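Local coordinates for subtilisin-like protein (Prochloron didemni, PDB 3ZXY) that probably cleaves peptide bonds as a subtilisin-like serine endopeptidase, this chain being the protease domain of a longer protein, at residues D16-I21 and F82-R87; P215-V220 and G265-S270. The protein carries 1 engineered substitution. All coordinates share one frame; numbering follows the deposited sequence.

Contact 1: D16-I21 and F82-R87; sequences DGPVDI and FSDDRR
Asp16, the predicted aspartate of the subtilisin charge relay system, lies against Phe82 where two loops leave neighbouring strands of the sheet. Between 16-21 and 82-87 one hydrogen bond is made: Phe82 N gives its hydrogen to Asp16 O at 2.9 Å, nearly straight at 166°, although the donor stands above the carbonyl plane. Phe82 CG is anti to its own carbonyl carbon (chi1 -56°), which puts CG 3.8 Å from Asp16 C. The carboxylate stands steeply to the ring, their planes 72° apart, and Asp16 OD1 comes to the ring edge, 3.4 Å from Phe82 CD2. The same oxygen is held from its anti side by Gly17 N at 2.7 Å and also bonds ND1 of His51, so two hydrogen bonds to OD1 hold the carboxylate's rotation. An alanine here would probably leave His51 ND1 and Gly17 N without this partner and open a gap beside the Phe82 ring edge. Farther along, Pro18 CD rests 3.6 Å from Phe82 O. Strands 11-16 and 75-80 run parallel and adjacent just before the loops, while helix 47-60 covers them, its Ser49 touching Pro18 and hydrogen-bonding Asp84 OD2.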
ATOM      1  N   ASP A  16       0.993   1.183  -9.555  1.00 14.67           N
ATOM      2  CA  ASP A  16       0.036   2.265  -9.647  1.00 14.64           C
ATOM      3  C   ASP A  16       0.176   2.913 -11.019  1.00 15.17           C
ATOM      4  O   ASP A  16       0.582   2.270 -11.986  1.00 15.68           O
ATOM      5  CB  ASP A  16       0.257   3.265  -8.489  1.00 14.74           C
ATOM      6  CG  ASP A  16      -1.028   3.942  -8.055  1.00 15.48           C
ATOM      7  OD1 ASP A  16      -1.525   4.793  -8.809  1.00 16.84           O
ATOM      8  OD2 ASP A  16      -1.561   3.612  -6.969  1.00 16.10           O
ATOM      9  N   GLY A  17      -0.174   4.179 -11.106  1.00 15.10           N
ATOM     10  CA  GLY A  17       0.114   4.929 -12.314  1.00 15.46           C
ATOM     11  C   GLY A  17       1.558   5.362 -12.376  1.00 15.77           C
ATOM     12  O   GLY A  17       2.356   5.089 -11.472  1.00 15.46           O
ATOM     13  N   PRO A  18       1.915   6.056 -13.457  1.00 16.29           N
ATOM     14  CA  PRO A  18       3.240   6.635 -13.550  1.00 17.28           C
ATOM     15  C   PRO A  18       3.552   7.542 -12.368  1.00 16.97           C
ATOM     16  O   PRO A  18       2.654   8.210 -11.832  1.00 17.18           O
ATOM     17  CB  PRO A  18       3.180   7.436 -14.851  1.00 18.07           C
ATOM     18  CG  PRO A  18       2.113   6.786 -15.641  1.00 17.82           C
ATOM     19  CD  PRO A  18       1.099   6.326 -14.655  1.00 16.79           C
ATOM     20  N   VAL A  19       4.815   7.549 -11.960  1.00 17.46           N
ATOM     21  CA  VAL A  19       5.267   8.405 -10.867  1.00 17.36           C
ATOM     22  C   VAL A  19       6.211   9.467 -11.415  1.00 18.50           C
ATOM     23  O   VAL A  19       7.187   9.151 -12.102  1.00 19.64           O
ATOM     24  CB  VAL A  19       5.977   7.569  -9.786  1.00 17.04           C
ATOM     25  CG1 VAL A  19       6.584   8.456  -8.697  1.00 17.49           C
ATOM     26  CG2 VAL A  19       4.991   6.574  -9.184  1.00 16.36           C
ATOM     27  N   ASP A  20       5.925  10.727 -11.104  1.00 18.91           N
ATOM     28  CA  ASP A  20       6.788  11.845 -11.481  1.00 20.60           C
ATOM     29  C   ASP A  20       7.987  11.863 -10.545  1.00 21.34           C
ATOM     30  O   ASP A  20       8.011  12.608  -9.582  1.00 21.10           O
ATOM     31  CB  ASP A  20       6.027  13.175 -11.417  1.00 21.21           C
ATOM     32  CG  ASP A  20       6.901  14.376 -11.753  1.00 23.40           C
ATOM     33  OD1 ASP A  20       7.991  14.195 -12.346  1.00 24.75           O
ATOM     34  OD2 ASP A  20       6.501  15.513 -11.419  1.00 24.69           O
ATOM     35  N   ILE A  21       8.992  11.060 -10.871  1.00 22.58           N
ATOM     36  CA  ILE A  21      10.182  10.923 -10.019  1.00 23.61           C
ATOM     37  C   ILE A  21      11.033  12.197  -9.974  1.00 24.58           C
ATOM     38  O   ILE A  21      11.932  12.301  -9.138  1.00 25.36           O
ATOM     39  CB  ILE A  21      11.034   9.682 -10.400  1.00 25.27           C
ATOM     40  CG1 ILE A  21      11.532   9.737 -11.845  1.00 27.29           C
ATOM     41  CG2 ILE A  21      10.208   8.419 -10.156  1.00 24.39           C
ATOM     42  CD1 ILE A  21      12.609   8.715 -12.166  1.00 29.69           C
ATOM     43  N   PHE A  82      -1.267   1.153 -13.987  1.00 17.80           N
ATOM     44  CA  PHE A  82      -2.441   1.967 -14.323  1.00 17.26           C
ATOM     45  C   PHE A  82      -2.026   2.958 -15.402  1.00 17.50           C
ATOM     46  O   PHE A  82      -0.880   3.383 -15.450  1.00 17.89           O
ATOM     47  CB  PHE A  82      -2.995   2.744 -13.119  1.00 16.91           C
ATOM     48  CG  PHE A  82      -3.349   1.906 -11.915  1.00 17.28           C
ATOM     49  CD1 PHE A  82      -3.809   0.597 -12.025  1.00 18.49           C
ATOM     50  CD2 PHE A  82      -3.270   2.487 -10.642  1.00 16.84           C
ATOM     51  CE1 PHE A  82      -4.122  -0.143 -10.878  1.00 19.02           C
ATOM     52  CE2 PHE A  82      -3.587   1.757  -9.509  1.00 17.42           C
ATOM     53  CZ  PHE A  82      -4.000   0.439  -9.631  1.00 18.28           C
ATOM     54  N   SER A  83      -2.954   3.335 -16.276  1.00 17.30           N
ATOM     55  CA  SER A  83      -2.605   4.140 -17.445  1.00 17.81           C
ATOM     56  C   SER A  83      -3.402   5.430 -17.507  1.00 17.24           C
ATOM     57  O   SER A  83      -4.580   5.469 -17.169  1.00 16.76           O
ATOM     58  CB  SER A  83      -2.826   3.337 -18.732  1.00 18.99           C
ATOM     59  OG  SER A  83      -4.173   2.892 -18.854  1.00 19.31           O
ATOM     60  N   ASP A  84      -2.757   6.488 -17.986  1.00 17.29           N
ATOM     61  CA  ASP A  84      -3.453   7.755 -18.224  1.00 17.30           C
ATOM     62  C   ASP A  84      -4.490   7.673 -19.347  1.00 18.21           C
ATOM     63  O   ASP A  84      -5.434   8.448 -19.359  1.00 18.04           O
ATOM     64  CB  ASP A  84      -2.445   8.877 -18.497  1.00 17.89           C
ATOM     65  CG  ASP A  84      -1.704   9.320 -17.244  1.00 17.58           C
ATOM     66  OD1 ASP A  84      -2.283   9.276 -16.148  1.00 16.41           O
ATOM     67  OD2 ASP A  84      -0.535   9.744 -17.361  1.00 18.07           O
ATOM     68  N   ASP A  85      -4.303   6.745 -20.286  1.00 18.87           N
ATOM     69  CA  ASP A  85      -5.309   6.434 -21.297  1.00 20.05           C
ATOM     70  C   ASP A  85      -6.664   6.079 -20.676  1.00 19.37           C
ATOM     71  O   ASP A  85      -6.725   5.557 -19.569  1.00 17.69           O
ATOM     72  CB  ASP A  85      -4.849   5.252 -22.152  1.00 21.59           C
ATOM     73  CG  ASP A  85      -5.779   4.973 -23.314  1.00 23.24           C
ATOM     74  OD1 ASP A  85      -5.795   5.781 -24.270  1.00 25.75           O
ATOM     75  OD2 ASP A  85      -6.513   3.958 -23.298  1.00 24.52           O
ATOM     76  N   ARG A  86      -7.734   6.360 -21.407  1.00 20.35           N
ATOM     77  CA  ARG A  86      -9.102   6.075 -20.927  1.00 20.85           C
ATOM     78  C   ARG A  86      -9.358   4.611 -20.567  1.00 20.49           C
ATOM     79  O   ARG A  86     -10.226   4.316 -19.736  1.00 19.37           O
ATOM     80  CB  ARG A  86     -10.142   6.501 -21.975  1.00 23.04           C
ATOM     81  CG  ARG A  86      -9.936   5.830 -23.322  1.00 25.30           C
ATOM     82  CD  ARG A  86     -11.146   5.754 -24.208  1.00 28.11           C
ATOM     83  NE  ARG A  86     -10.780   5.220 -25.520  1.00 30.57           N
ATOM     84  CZ  ARG A  86     -11.045   3.989 -25.962  1.00 31.69           C
ATOM     85  NH1 ARG A  86     -11.701   3.094 -25.209  1.00 31.19           N
ATOM     86  NH2 ARG A  86     -10.638   3.648 -27.183  1.00 33.76           N
ATOM     87  N   ARG A  87      -8.652   3.682 -21.201  1.00 20.58           N
ATOM     88  CA  ARG A  87      -8.978   2.278 -21.036  1.00 21.48           C
ATOM     89  C   ARG A  87      -8.643   1.805 -19.629  1.00 20.28           C
ATOM     90  O   ARG A  87      -7.640   2.188 -19.059  1.00 18.46           O
ATOM     91  CB  ARG A  87      -8.242   1.414 -22.057  1.00 23.93           C
ATOM     92  CG  ARG A  87      -8.719   1.597 -23.481  1.00 26.71           C
ATOM     93  CD  ARG A  87      -7.877   0.729 -24.404  1.00 29.36           C
ATOM     94  NE  ARG A  87      -8.211   0.898 -25.809  1.00 32.54           N
ATOM     95  CZ  ARG A  87      -7.744   1.872 -26.592  1.00 34.22           C
ATOM     96  NH1 ARG A  87      -6.919   2.805 -26.106  1.00 33.93           N
ATOM     97  NH2 ARG A  87      -8.115   1.918 -27.871  1.00 36.01           N
TER

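Contact 2: P215-V220 and G265-S270; sequences PIVSGV and GRLNVS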
ATOM      1  N   PRO A 215      -1.108   3.211   1.133  1.00 10.25           N
ATOM      2  CA  PRO A 215       0.336   3.453   1.263  1.00 10.50           C
ATOM      3  C   PRO A 215       0.795   3.816   2.658  1.00 10.23           C
ATOM      4  O   PRO A 215       1.979   3.628   2.976  1.00 10.55           O
ATOM      5  CB  PRO A 215       0.613   4.568   0.246  1.00 11.09           C
ATOM      6  CG  PRO A 215      -0.709   5.202   0.022  1.00 11.01           C
ATOM      7  CD  PRO A 215      -1.709   4.102   0.124  1.00 10.75           C
ATOM      8  N   ILE A 216      -0.098   4.330   3.496  1.00 10.24           N
ATOM      9  CA  ILE A 216       0.262   4.571   4.886  1.00 10.46           C
ATOM     10  C   ILE A 216       0.575   3.233   5.537  1.00 10.13           C
ATOM     11  O   ILE A 216       1.586   3.071   6.235  1.00 10.36           O
ATOM     12  CB  ILE A 216      -0.833   5.330   5.645  1.00 10.63           C
ATOM     13  CG1 ILE A 216      -0.964   6.751   5.066  1.00 11.46           C
ATOM     14  CG2 ILE A 216      -0.478   5.405   7.137  1.00 10.94           C
ATOM     15  CD1 ILE A 216      -2.076   7.569   5.644  1.00 12.35           C
ATOM     16  N   VAL A 217      -0.290   2.250   5.325  1.00  9.75           N
ATOM     17  CA  VAL A 217      -0.041   0.902   5.850  1.00  9.73           C
ATOM     18  C   VAL A 217       1.201   0.265   5.219  1.00  9.97           C
ATOM     19  O   VAL A 217       2.009  -0.341   5.922  1.00 10.22           O
ATOM     20  CB  VAL A 217      -1.292   0.001   5.690  1.00  9.39           C
ATOM     21  CG1 VAL A 217      -0.990  -1.445   6.074  1.00 10.27           C
ATOM     22  CG2 VAL A 217      -2.465   0.573   6.489  1.00 10.02           C
ATOM     23  N   SER A 218       1.393   0.405   3.907  1.00 10.11           N
ATOM     24  CA  SER A 218       2.595  -0.134   3.266  1.00 10.53           C
ATOM     25  C   SER A 218       3.855   0.481   3.870  1.00 10.48           C
ATOM     26  O   SER A 218       4.838  -0.222   4.127  1.00 11.41           O
ATOM     27  CB  SER A 218       2.562   0.140   1.783  1.00 10.95           C
ATOM     28  OG  SER A 218       1.523  -0.629   1.195  1.00 11.30           O
ATOM     29  N   GLY A 219       3.816   1.788   4.102  1.00 10.68           N
ATOM     30  CA  GLY A 219       4.945   2.480   4.733  1.00 10.88           C
ATOM     31  C   GLY A 219       5.249   1.979   6.130  1.00 10.73           C
ATOM     32  O   GLY A 219       6.423   1.703   6.469  1.00 10.78           O
ATOM     33  N   VAL A 220       4.200   1.844   6.945  1.00 10.53           N
ATOM     34  CA  VAL A 220       4.378   1.319   8.300  1.00 10.42           C
ATOM     35  C   VAL A 220       4.918  -0.117   8.254  1.00 10.25           C
ATOM     36  O   VAL A 220       5.826  -0.478   9.031  1.00 10.27           O
ATOM     37  CB  VAL A 220       3.083   1.422   9.118  1.00 10.24           C
ATOM     38  CG1 VAL A 220       3.231   0.660  10.440  1.00 11.12           C
ATOM     39  CG2 VAL A 220       2.733   2.889   9.351  1.00 10.97           C
ATOM     40  N   GLY A 265      -9.804  -3.711  12.851  1.00 13.82           N
ATOM     41  CA  GLY A 265      -9.460  -2.632  13.745  1.00 13.92           C
ATOM     42  C   GLY A 265      -8.723  -1.493  13.086  1.00 13.38           C
ATOM     43  O   GLY A 265      -8.440  -1.506  11.886  1.00 12.01           O
ATOM     44  N   ARG A 266      -8.391  -0.495  13.894  1.00 13.78           N
ATOM     45  CA  ARG A 266      -7.650   0.660  13.455  1.00 14.06           C
ATOM     46  C   ARG A 266      -6.140   0.463  13.551  1.00 12.97           C
ATOM     47  O   ARG A 266      -5.649  -0.071  14.563  1.00 13.00           O
ATOM     48  CB  ARG A 266      -8.026   1.836  14.343  1.00 16.49           C
ATOM     49  CG  ARG A 266      -9.490   2.208  14.249  1.00 19.21           C
ATOM     50  CD  ARG A 266      -9.757   3.355  15.183  1.00 22.90           C
ATOM     51  NE  ARG A 266      -9.845   2.912  16.571  1.00 26.44           N
ATOM     52  CZ  ARG A 266      -9.207   3.457  17.611  1.00 29.07           C
ATOM     53  NH1 ARG A 266      -8.379   4.489  17.468  1.00 30.19           N
ATOM     54  NH2 ARG A 266      -9.419   2.963  18.827  1.00 31.42           N
ATOM     55  N   LEU A 267      -5.415   0.935  12.543  1.00 11.98           N
ATOM     56  CA  LEU A 267      -3.961   0.896  12.528  1.00 11.68           C
ATOM     57  C   LEU A 267      -3.403   1.450  13.832  1.00 12.19           C
ATOM     58  O   LEU A 267      -3.767   2.535  14.275  1.00 12.62           O
ATOM     59  CB  LEU A 267      -3.429   1.727  11.368  1.00 11.72           C
ATOM     60  CG  LEU A 267      -1.923   1.882  11.233  1.00 11.50           C
ATOM     61  CD1 LEU A 267      -1.253   0.550  10.959  1.00 11.43           C
ATOM     62  CD2 LEU A 267      -1.670   2.911  10.116  1.00 11.75           C
ATOM     63  N   ASN A 268      -2.499   0.671  14.437  1.00 12.02           N
ATOM     64  CA  ASN A 268      -1.930   0.999  15.737  1.00 12.63           C
ATOM     65  C   ASN A 268      -0.419   0.805  15.646  1.00 12.65           C
ATOM     66  O   ASN A 268       0.094  -0.271  15.961  1.00 12.88           O
ATOM     67  CB  ASN A 268      -2.549   0.079  16.794  1.00 12.97           C
ATOM     68  CG  ASN A 268      -1.969   0.293  18.176  1.00 13.28           C
ATOM     69  OD1 ASN A 268      -1.279   1.297  18.420  1.00 13.85           O
ATOM     70  ND2 ASN A 268      -2.247  -0.636  19.090  1.00 14.18           N
ATOM     71  N   VAL A 269       0.284   1.851  15.232  1.00 13.16           N
ATOM     72  CA  VAL A 269       1.697   1.742  14.909  1.00 13.20           C
ATOM     73  C   VAL A 269       2.512   1.471  16.171  1.00 13.74           C
ATOM     74  O   VAL A 269       3.352   0.573  16.175  1.00 13.40           O
ATOM     75  CB  VAL A 269       2.231   2.975  14.170  1.00 14.09           C
ATOM     76  CG1 VAL A 269       3.693   2.748  13.787  1.00 15.43           C
ATOM     77  CG2 VAL A 269       1.424   3.213  12.897  1.00 14.63           C
ATOM     78  N   SER A 270       2.225   2.204  17.239  1.00 14.69           N
ATOM     79  CA  SER A 270       2.956   1.972  18.508  1.00 15.43           C
ATOM     80  C   SER A 270       2.725   0.562  19.025  1.00 14.96           C
ATOM     81  O   SER A 270       3.667  -0.117  19.436  1.00 15.00           O
ATOM     82  CB  SER A 270       2.603   3.026  19.562  1.00 17.59           C
ATOM     83  OG  SER A 270       1.233   3.051  19.832  1.00 19.94           O
TER
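The CA atoms of Val217 and Leu267 are 7.7 Å apart, and those of Val220 and Val269, three and two residues on, 7.1 Å, so a length of helix 210-230 meets an extended segment that turns into helix 269-278. The interface is purely apolar. Leu267 points toward the helix, its CG anti to the backbone N (chi1 176°), and its CD2 methyl makes the contact. That methyl meets Ile216 CG2 at 4.1 Å, with the two side chains crossing at a slant, and lies 4.4 Å from Val217 CG2. It also comes within 4.5 Å of Val220 CG2, which puts it among three side chains of the helix. Val220 and Val269 reach for each other tip to tip: Val220 CG2 is 3.8 Å from Val269 CG2, and Val220 CG1 is 4.0 Å from Val269 CG1. Asn268, pointing away from this interface, is the N-cap of helix 269-278; its OD1 accepts from Gly271 N, and its ND2 is tied to Ser247 O. Strand 187-191 runs close by: Leu189 bonds the backbone of Gly265 and Leu267, and Ile188 touches both Val217 and Leu267. Helix 210-230 corresponds to the subtilisin helix that carries the catalytic serine near its start, a position that is the engineered Ala211 here, and Pro215 and Gly219 fit that family's serine signature; the last helix of this chain, 269-278, begins against its flank.

In the fold
Contact 1 and contact 2 lie on opposite sides of the chain's centre, with their own centres 25 Å apart, and they do not touch, though their nearest atoms are about 7 Å apart. They differ in their distance from the predicted active site. In contact 1 the side chain of Asp16 is about 3 Å from that of His51 and about 6 Å from that of Ala211, an engineered residue at the predicted serine position. Contact 2 is farther off, the Ile216 side chain being about 10 Å from that of Ala211, on the same helix. Helix 47-60 spans both: Val55 touches Asp16, while Ile58 touches Ile216. Ser112 likewise meets Asp16 and Pro215.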